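Local coordinates for protein uncharacterized CBS domain-containing proteins (Corynebacterium glutamicum, PDB 2P3H) that is an uncharacterised membrane protein with CBS domains, a putative transporter or hemolysin whose CorC_HlyC (transporter-associated) domain, the part present here, may bind flavin adenine dinucleotide, at residues 56-61 with 80-85; 14-19 with 94-99; 31-36 with 61-66. All blocks are in the same frame, centred on the assembly; numbering follows the deposited sequence. Where two conformers were deposited one is given.

Near the N terminus, residues 14-19 form part of strand 13-17, which pairs with residues 94-99 near the C terminus. Contact 2 therefore closes a loop holding most of the domain, including both helices. After helix 22-29 the connecting loop at 31-36 meets residues 61-66 in contact 3, which closes a loop that contains helix 41-49. Contact 1 then closes the chain between strands 58-62 and 80-89. Contacts 1 and 3 both nest inside the loop of contact 2, cross each other along the chain and share Ile61. Ala99 N and Ala97 N probably bond to Arg82 O and Thr84 O, joining contacts 1 and 2 in one sheet.

Contact 1 (56-61 with 80-85); sequences GDVIEI and ILRITV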
loop_
_atom_site.group_PDB
_atom_site.type_symbol
_atom_site.label_atom_id
_atom_site.label_comp_id
_atom_site.label_asym_id
_atom_site.label_seq_id
_atom_site.Cartn_x
_atom_site.Cartn_y
_atom_site.Cartn_z
ATOM N N GLY A 56 -0.418 0.862 -14.865
ATOM C CA GLY A 56 -0.162 -0.549 -15.027
ATOM C C GLY A 56 0.966 -1.108 -14.179
ATOM O O GLY A 56 1.062 -2.321 -14.020
ATOM N N ASP A 57 1.835 -0.248 -13.646
ATOM C CA ASP A 57 2.922 -0.718 -12.758
ATOM C C ASP A 57 2.348 -1.406 -11.522
ATOM O O ASP A 57 1.359 -0.950 -10.968
ATOM C CB ASP A 57 3.817 0.453 -12.293
ATOM C CG ASP A 57 4.776 0.931 -13.375
ATOM O OD1 ASP A 57 4.778 0.342 -14.489
ATOM O OD2 ASP A 57 5.538 1.884 -13.105
ATOM N N VAL A 58 2.968 -2.502 -11.106
ATOM C CA VAL A 58 2.526 -3.227 -9.911
ATOM C C VAL A 58 3.667 -3.217 -8.918
ATOM O O VAL A 58 4.804 -3.562 -9.241
ATOM C CB VAL A 58 2.138 -4.682 -10.225
ATOM C CG1 VAL A 58 1.740 -5.439 -8.931
ATOM C CG2 VAL A 58 1.015 -4.713 -11.269
ATOM N N ILE A 59 3.369 -2.790 -7.702
ATOM C CA ILE A 59 4.414 -2.674 -6.705
ATOM C C ILE A 59 3.920 -3.480 -5.519
ATOM O O ILE A 59 2.803 -3.300 -5.089
ATOM C CB ILE A 59 4.627 -1.208 -6.272
ATOM C CG1 ILE A 59 5.190 -0.382 -7.437
ATOM C CG2 ILE A 59 5.576 -1.110 -5.083
ATOM C CD1 ILE A 59 4.116 0.333 -8.204
ATOM N N GLU A 60 4.762 -4.358 -5.005
ATOM C CA GLU A 60 4.379 -5.152 -3.845
ATOM C C GLU A 60 5.186 -4.743 -2.602
ATOM O O GLU A 60 6.397 -4.707 -2.627
ATOM C CB GLU A 60 4.468 -6.656 -4.169
ATOM C CG GLU A 60 3.365 -7.058 -5.236
ATOM C CD GLU A 60 3.328 -8.537 -5.627
ATOM O OE1 GLU A 60 4.123 -9.359 -5.056
ATOM O OE2 GLU A 60 2.482 -8.879 -6.526
ATOM N N ILE A 61 4.490 -4.401 -1.523
ATOM C CA ILE A 61 5.129 -3.898 -0.295
ATOM C C ILE A 61 4.772 -4.820 0.892
ATOM O O ILE A 61 3.584 -5.074 1.173
ATOM C CB ILE A 61 4.676 -2.426 0.012
ATOM C CG1 ILE A 61 4.985 -1.559 -1.232
ATOM C CG2 ILE A 61 5.312 -1.886 1.325
ATOM C CD1 ILE A 61 4.921 -0.082 -1.083
ATOM N N ILE A 80 1.656 -9.344 2.237
ATOM C CA ILE A 80 2.064 -8.430 1.145
ATOM C C ILE A 80 0.871 -7.623 0.669
ATOM O O ILE A 80 -0.198 -8.195 0.449
ATOM C CB ILE A 80 2.640 -9.209 -0.062
ATOM C CG1 ILE A 80 3.839 -10.059 0.368
ATOM C CG2 ILE A 80 3.065 -8.247 -1.208
ATOM C CD1 ILE A 80 4.997 -9.237 0.911
ATOM N N LEU A 81 1.077 -6.320 0.505
ATOM C CA LEU A 81 0.109 -5.441 -0.137
ATOM C C LEU A 81 0.540 -5.241 -1.597
ATOM O O LEU A 81 1.616 -4.701 -1.869
ATOM C CB LEU A 81 0.040 -4.102 0.618
ATOM C CG LEU A 81 -0.970 -3.071 0.067
ATOM C CD1 LEU A 81 -2.401 -3.591 0.291
ATOM C CD2 LEU A 81 -0.785 -1.738 0.769
ATOM N N ARG A 82 -0.292 -5.694 -2.534
ATOM C CA ARG A 82 -0.035 -5.406 -3.947
ATOM C C ARG A 82 -0.759 -4.128 -4.344
ATOM O O ARG A 82 -1.979 -3.988 -4.072
ATOM C CB ARG A 82 -0.520 -6.566 -4.811
ATOM C CG ARG A 82 -0.390 -6.285 -6.315
ATOM C CD ARG A 82 -1.041 -7.440 -7.112
ATOM N NE ARG A 82 -0.194 -8.622 -7.045
ATOM C CZ ARG A 82 -0.604 -9.874 -7.267
ATOM N NH1 ARG A 82 -1.892 -10.120 -7.562
ATOM N NH2 ARG A 82 0.269 -10.887 -7.178
ATOM N N ILE A 83 -0.015 -3.181 -4.932
ATOM C CA ILE A 83 -0.563 -1.907 -5.388
ATOM C C ILE A 83 -0.345 -1.812 -6.897
ATOM O O ILE A 83 0.770 -2.004 -7.381
ATOM C CB ILE A 83 0.099 -0.700 -4.677
ATOM C CG1 ILE A 83 -0.006 -0.895 -3.163
ATOM C CG2 ILE A 83 -0.508 0.649 -5.145
ATOM C CD1 ILE A 83 1.261 -0.632 -2.424
ATOM N N THR A 84 -1.426 -1.551 -7.618
ATOM C CA THR A 84 -1.376 -1.374 -9.069
ATOM C C THR A 84 -1.784 0.053 -9.382
ATOM O O THR A 84 -2.835 0.530 -8.921
ATOM C CB THR A 84 -2.343 -2.346 -9.789
ATOM O OG1 THR A 84 -2.102 -3.687 -9.362
ATOM C CG2 THR A 84 -2.175 -2.231 -11.314
ATOM N N VAL A 85 -0.945 0.747 -10.161
ATOM C CA VAL A 85 -1.202 2.130 -10.525
ATOM C C VAL A 85 -2.243 2.104 -11.640
ATOM O O VAL A 85 -1.973 1.559 -12.719
ATOM C CB VAL A 85 0.078 2.813 -11.020
ATOM C CG1 VAL A 85 -0.252 4.235 -11.452
ATOM C CG2 VAL A 85 1.183 2.764 -9.924
#
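This is an antiparallel strand pair, Val58 to Ile61 against Leu81 to Thr84, at one outer side of the five-stranded sheet. Ile59 and Ile83 form a hydrogen-bonded pair, with Ile59 N to Ile83 O at 2.7 Å. Ile61 and Leu81 form the next such pair. Before the strand, Gly56 N donates to Val85 O at 2.7 Å, and Val85 N to Asp57 O. Strand 58-62 is the outermost strand on this side of the 1-2-5-4-3 sheet of this CorC_HlyC domain; strand 80-89 pairs on its other side with strand 92-100. The two faces differ. Ile59, Ile61, Leu81 and Ile83 point into the core, where Ile61 CD1 meets Ile83 CD1 at 3.9 Å and helix 41-49 packs on Ile59, Ile61 and Ile83. Val58, Glu60, Arg82 and Thr84 lie on the more exposed face. There Glu60 and Arg82 run side by side. Arg82 NE reaches Glu60 OE2 at 2.7 Å and Arg82 NH2 reaches the same oxygen at 3.1 Å. This side-on salt bridge lies in the guanidinium plane, but the carboxylate is turned 32° from it. Arg82 CG is anti to its backbone N (chi1 175°), and packs against Val58 CG1 at 3.5 Å.

Contact 2 (14-19 with 94-99); sequences WLIDGD and VKLALA
Trp14 to Asp17 runs antiparallel to Lys95 to Leu98, with the strand axes 4.7 Å apart at closest and their directions 150° apart. Trp14 with Leu98 and Ile16 with Leu96 are hydrogen-bonded pairs, each joined by two backbone bonds. Beyond them, Gly18 N makes a weak bond to Val94 O. The side chains of both pairs point to the helix-covered face. Ile16 CG1 sits between its own N and carbonyl carbon (chi1 75°), the crowded position, and its CD1 ends against Leu98 CD1 at 3.7 Å. The two side chains cross at about a right angle. The Trp14 and Leu98 side chains do the same, with Trp14 CE3 3.8 Å from Leu98 CB. On the other face, Asp17 and Lys95 lie side by side. Lys95 bends at chi2 (-76°), and its NZ forms a salt bridge to Asp17 OD1 at 2.8 Å, nearly along the C-O direction of that oxygen. Asp17 OD2 is close to Asp5 OD2, so the lysine may offset some of this negative charge. Leu15 CD1 comes within 3.5 Å of Leu96 O. Val94 and Lys95 both face Glu87 of the neighbouring strand 80-89, a classic beta bulge. Strand 6-10 flanks Trp14 to Asp17, and strand 80-89 flanks the other partner. Helix 22-29 packs on Trp14, Ile16 and Leu98, while helix 41-49 meets Ile16 and Leu96.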
loop_
_atom_site.group_PDB
_atom_site.type_symbol
_atom_site.label_atom_id
_atom_site.label_comp_id
_atom_site.label_asym_id
_atom_site.label_seq_id
_atom_site.Cartn_x
_atom_site.Cartn_y
_atom_site.Cartn_z
ATOM N N TRP A 14 -9.147 -2.724 -2.381
ATOM C CA TRP A 14 -9.558 -1.320 -2.290
ATOM C C TRP A 14 -9.151 -0.560 -3.551
ATOM O O TRP A 14 -8.175 -0.900 -4.232
ATOM C CB TRP A 14 -8.903 -0.615 -1.078
ATOM C CG TRP A 14 -9.174 -1.286 0.231
ATOM C CD1 TRP A 14 -10.145 -0.956 1.155
ATOM C CD2 TRP A 14 -8.455 -2.402 0.774
ATOM N NE1 TRP A 14 -10.065 -1.833 2.227
ATOM C CE2 TRP A 14 -9.029 -2.713 2.009
ATOM C CE3 TRP A 14 -7.368 -3.175 0.317
ATOM C CZ2 TRP A 14 -8.565 -3.773 2.799
ATOM C CZ3 TRP A 14 -6.906 -4.217 1.119
ATOM C CH2 TRP A 14 -7.502 -4.496 2.342
ATOM N N LEU A 15 -9.931 0.469 -3.863
ATOM C CA LEU A 15 -9.548 1.482 -4.832
ATOM C C LEU A 15 -9.331 2.715 -3.986
ATOM O O LEU A 15 -10.230 3.092 -3.215
ATOM C CB LEU A 15 -10.721 1.749 -5.811
ATOM C CG LEU A 15 -10.431 2.893 -6.821
ATOM C CD1 LEU A 15 -9.262 2.578 -7.746
ATOM C CD2 LEU A 15 -11.706 3.225 -7.635
ATOM N N ILE A 16 -8.161 3.348 -4.105
ATOM C CA ILE A 16 -7.880 4.538 -3.292
ATOM C C ILE A 16 -7.273 5.653 -4.127
ATOM O O ILE A 16 -6.707 5.409 -5.199
ATOM C CB ILE A 16 -6.973 4.230 -2.055
ATOM C CG1 ILE A 16 -5.509 4.021 -2.483
ATOM C CG2 ILE A 16 -7.488 2.978 -1.283
ATOM C CD1 ILE A 16 -4.529 3.838 -1.288
ATOM N N ASP A 17 -7.393 6.880 -3.632
ATOM C CA ASP A 17 -6.741 8.036 -4.249
ATOM C C ASP A 17 -5.227 8.024 -4.065
ATOM O O ASP A 17 -4.699 7.470 -3.094
ATOM C CB ASP A 17 -7.311 9.325 -3.668
ATOM C CG ASP A 17 -8.744 9.551 -4.076
ATOM O OD1 ASP A 17 -9.227 8.838 -4.978
ATOM O OD2 ASP A 17 -9.394 10.443 -3.495
ATOM N N GLY A 18 -4.538 8.680 -4.987
ATOM C CA GLY A 18 -3.076 8.696 -4.973
ATOM C C GLY A 18 -2.493 9.451 -3.798
ATOM O O GLY A 18 -1.342 9.200 -3.421
ATOM N N ASP A 19 -3.273 10.363 -3.217
ATOM C CA ASP A 19 -2.808 11.192 -2.102
ATOM C C ASP A 19 -3.366 10.746 -0.754
ATOM O O ASP A 19 -3.316 11.477 0.240
ATOM C CB ASP A 19 -3.121 12.665 -2.368
ATOM C CG ASP A 19 -4.608 12.968 -2.324
ATOM O OD1 ASP A 19 -5.436 12.033 -2.241
ATOM O OD2 ASP A 19 -4.946 14.168 -2.366
ATOM N N VAL A 94 -3.015 8.959 -9.351
ATOM C CA VAL A 94 -4.228 9.543 -8.782
ATOM C C VAL A 94 -5.248 8.465 -8.396
ATOM O O VAL A 94 -6.149 8.746 -7.601
ATOM C CB VAL A 94 -4.855 10.627 -9.681
ATOM C CG1 VAL A 94 -3.889 11.803 -9.827
ATOM C CG2 VAL A 94 -5.273 10.055 -11.038
ATOM N N LYS A 95 -5.092 7.253 -8.940
ATOM C CA LYS A 95 -5.906 6.100 -8.513
ATOM C C LYS A 95 -5.078 4.851 -8.405
ATOM O O LYS A 95 -4.309 4.542 -9.309
ATOM C CB LYS A 95 -7.071 5.856 -9.470
ATOM C CG LYS A 95 -8.047 7.014 -9.580
ATOM C CD LYS A 95 -8.971 7.117 -8.371
ATOM C CE LYS A 95 -9.618 8.494 -8.346
ATOM N NZ LYS A 95 -10.705 8.508 -7.339
ATOM N N LEU A 96 -5.264 4.108 -7.313
ATOM C CA LEU A 96 -4.451 2.903 -7.058
ATOM C C LEU A 96 -5.371 1.761 -6.673
ATOM O O LEU A 96 -6.327 1.955 -5.928
ATOM C CB LEU A 96 -3.497 3.167 -5.907
ATOM C CG LEU A 96 -2.477 4.275 -6.167
ATOM C CD1 LEU A 96 -1.770 4.594 -4.892
ATOM C CD2 LEU A 96 -1.501 3.811 -7.246
ATOM N N ALA A 97 -5.065 0.571 -7.180
ATOM C CA ALA A 97 -5.758 -0.645 -6.724
ATOM C C ALA A 97 -4.894 -1.304 -5.671
ATOM O O ALA A 97 -3.705 -1.477 -5.877
ATOM C CB ALA A 97 -5.965 -1.576 -7.877
ATOM N N LEU A 98 -5.495 -1.652 -4.538
ATOM C CA LEU A 98 -4.745 -2.310 -3.443
ATOM C C LEU A 98 -5.320 -3.686 -3.239
ATOM O O LEU A 98 -6.539 -3.858 -3.208
ATOM C CB LEU A 98 -4.922 -1.521 -2.140
ATOM C CG LEU A 98 -3.857 -0.456 -1.855
ATOM C CD1 LEU A 98 -3.729 0.611 -2.968
ATOM C CD2 LEU A 98 -4.141 0.178 -0.502
ATOM N N ALA A 99 -4.446 -4.687 -3.097
ATOM C CA ALA A 99 -4.938 -6.020 -2.727
ATOM C C ALA A 99 -4.052 -6.589 -1.647
ATOM O O ALA A 99 -2.823 -6.615 -1.805
ATOM C CB ALA A 99 -4.963 -6.945 -3.949
#

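Contact 3 (31-36 with 61-66); sequences YELPEG and IPLDFE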
loop_
_atom_site.group_PDB
_atom_site.type_symbol
_atom_site.label_atom_id
_atom_site.label_comp_id
_atom_site.label_asym_id
_atom_site.label_seq_id
_atom_site.Cartn_x
_atom_site.Cartn_y
_atom_site.Cartn_z
ATOM N N TYR A 31 -3.084 -3.334 8.736
ATOM C CA TYR A 31 -1.644 -3.587 8.888
ATOM C C TYR A 31 -0.901 -2.257 8.786
ATOM O O TYR A 31 -1.315 -1.406 8.015
ATOM C CB TYR A 31 -1.124 -4.434 7.723
ATOM C CG TYR A 31 -1.441 -5.912 7.730
ATOM C CD1 TYR A 31 -2.587 -6.404 7.110
ATOM C CD2 TYR A 31 -0.551 -6.826 8.294
ATOM C CE1 TYR A 31 -2.859 -7.792 7.095
ATOM C CE2 TYR A 31 -0.808 -8.199 8.280
ATOM C CZ TYR A 31 -1.957 -8.670 7.681
ATOM O OH TYR A 31 -2.191 -10.020 7.683
ATOM N N GLU A 32 0.234 -2.130 9.463
ATOM C CA GLU A 32 1.120 -0.990 9.252
ATOM C C GLU A 32 2.030 -1.172 8.049
ATOM O O GLU A 32 2.478 -2.270 7.732
ATOM C CB GLU A 32 1.918 -0.698 10.512
ATOM C CG GLU A 32 0.990 -0.262 11.642
ATOM C CD GLU A 32 1.696 0.334 12.835
ATOM O OE1 GLU A 32 2.549 1.235 12.653
ATOM O OE2 GLU A 32 1.352 -0.071 13.962
ATOM N N LEU A 33 2.281 -0.052 7.377
ATOM C CA LEU A 33 3.191 0.010 6.255
ATOM C C LEU A 33 4.546 0.560 6.695
ATOM O O LEU A 33 4.626 1.192 7.742
ATOM C CB LEU A 33 2.575 0.899 5.166
ATOM C CG LEU A 33 1.496 0.187 4.315
ATOM C CD1 LEU A 33 0.518 1.234 3.745
ATOM C CD2 LEU A 33 2.146 -0.648 3.238
ATOM N N PRO A 34 5.618 0.309 5.916
ATOM C CA PRO A 34 6.923 0.927 6.239
ATOM C C PRO A 34 6.848 2.458 6.342
ATOM O O PRO A 34 6.130 3.084 5.582
ATOM C CB PRO A 34 7.815 0.518 5.069
ATOM C CG PRO A 34 7.142 -0.670 4.440
ATOM C CD PRO A 34 5.690 -0.596 4.747
ATOM N N GLU A 35 7.547 3.051 7.308
ATOM C CA GLU A 35 7.553 4.496 7.465
ATOM C C GLU A 35 8.829 5.044 6.885
ATOM O O GLU A 35 9.845 4.346 6.815
ATOM C CB GLU A 35 7.429 4.900 8.941
ATOM C CG GLU A 35 6.185 4.326 9.571
ATOM C CD GLU A 35 5.643 5.141 10.722
ATOM O OE1 GLU A 35 6.430 5.825 11.418
ATOM O OE2 GLU A 35 4.412 5.082 10.935
ATOM N N GLY A 36 8.777 6.293 6.456
ATOM C CA GLY A 36 9.925 6.911 5.818
ATOM C C GLY A 36 9.677 8.371 5.582
ATOM O O GLY A 36 8.847 8.988 6.250
ATOM N N ILE A 61 4.490 -4.401 -1.523
ATOM C CA ILE A 61 5.129 -3.898 -0.295
ATOM C C ILE A 61 4.772 -4.820 0.892
ATOM O O ILE A 61 3.584 -5.074 1.173
ATOM C CB ILE A 61 4.676 -2.426 0.012
ATOM C CG1 ILE A 61 4.985 -1.559 -1.232
ATOM C CG2 ILE A 61 5.312 -1.886 1.325
ATOM C CD1 ILE A 61 4.921 -0.082 -1.083
ATOM N N PRO A 62 5.793 -5.303 1.597
ATOM C CA PRO A 62 5.565 -6.101 2.815
ATOM C C PRO A 62 4.981 -5.248 3.930
ATOM O O PRO A 62 5.396 -4.089 4.110
ATOM C CB PRO A 62 6.975 -6.563 3.214
ATOM C CG PRO A 62 7.825 -6.364 1.985
ATOM C CD PRO A 62 7.229 -5.167 1.278
ATOM N N LEU A 63 4.048 -5.839 4.660
ATOM C CA LEU A 63 3.333 -5.179 5.761
ATOM C C LEU A 63 4.044 -5.547 7.072
ATOM O O LEU A 63 4.694 -6.598 7.161
ATOM C CB LEU A 63 1.896 -5.661 5.778
ATOM C CG LEU A 63 1.199 -5.192 4.493
ATOM C CD1 LEU A 63 -0.112 -5.887 4.326
ATOM C CD2 LEU A 63 1.042 -3.685 4.542
ATOM N N ASP A 64 3.956 -4.674 8.068
ATOM C CA ASP A 64 4.628 -4.946 9.328
ATOM C C ASP A 64 3.945 -6.103 10.029
ATOM O O ASP A 64 2.709 -6.205 10.029
ATOM C CB ASP A 64 4.557 -3.727 10.256
ATOM C CG ASP A 64 5.510 -2.610 9.846
ATOM O OD1 ASP A 64 6.231 -2.724 8.811
ATOM O OD2 ASP A 64 5.541 -1.618 10.588
ATOM N N PHE A 65 4.758 -6.935 10.656
ATOM C CA PHE A 65 4.266 -7.945 11.584
ATOM C C PHE A 65 3.724 -7.242 12.827
ATOM O O PHE A 65 4.092 -6.112 13.118
ATOM C CB PHE A 65 5.406 -8.867 11.983
ATOM C CG PHE A 65 5.888 -9.768 10.875
ATOM C CD1 PHE A 65 5.044 -10.751 10.334
ATOM C CD2 PHE A 65 7.201 -9.664 10.413
ATOM C CE1 PHE A 65 5.502 -11.598 9.310
ATOM C CE2 PHE A 65 7.673 -10.501 9.396
ATOM C CZ PHE A 65 6.808 -11.476 8.848
ATOM N N GLU A 66 2.830 -7.930 13.526
ATOM C CA GLU A 66 2.490 -7.620 14.902
ATOM C C GLU A 66 3.249 -8.596 15.797
ATOM O O GLU A 66 3.670 -9.686 15.342
ATOM C CB GLU A 66 0.982 -7.782 15.134
ATOM C CG GLU A 66 0.091 -7.006 14.183
ATOM C CD GLU A 66 0.075 -5.523 14.455
ATOM O OE1 GLU A 66 0.364 -5.100 15.605
ATOM O OE2 GLU A 66 -0.217 -4.765 13.503
HETATM O O HOH W 1 1.070 -4.362 11.110
HETATM O O HOH W 2 -1.007 -2.386 14.142
HETATM O O HOH W 3 6.187 0.740 10.067
#
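Tyr31 and Leu63 meet where the loop after helix 22-29 passes the end of strand 58-62. In the conformer described here, Leu63 CD1 lies over one face of the Tyr31 ring, offset toward the rim, in a CH-pi contact 4.0 Å from the ring centroid. Asp64 O comes to the ring edge, in its plane. Tyr31 OH is hydrogen-bonded to Arg79 NH2. The other Leu63 methyl, CD2, packs tightly on Leu33 CD2 at 3.5 Å. In both leucines CG is anti to the carbonyl carbon (chi1 -79° in Leu33, -65° in Leu63), and the side chains lie side by side, pointing the same way. Leu33 CD2 also meets Ile61 CG2 at 3.9 Å, and Pro34 CD touches the same methyl at 3.7 Å. Asp64 N donates to Glu32 O at 2.8 Å, almost straight at 179°. A water accepts from Glu32 N at 2.9 Å and donates to Asp64 O and Glu66 OE2. The Glu32 carboxylate lies near those of Asp64 and Glu66 without touching them, which might slightly raise its pKa. The loop packs here on the end of edge strand 58-62 and the chain that follows, closing the hydrophobic core between the sheet and helices 22-29 and 41-49 of the CorC_HlyC fold.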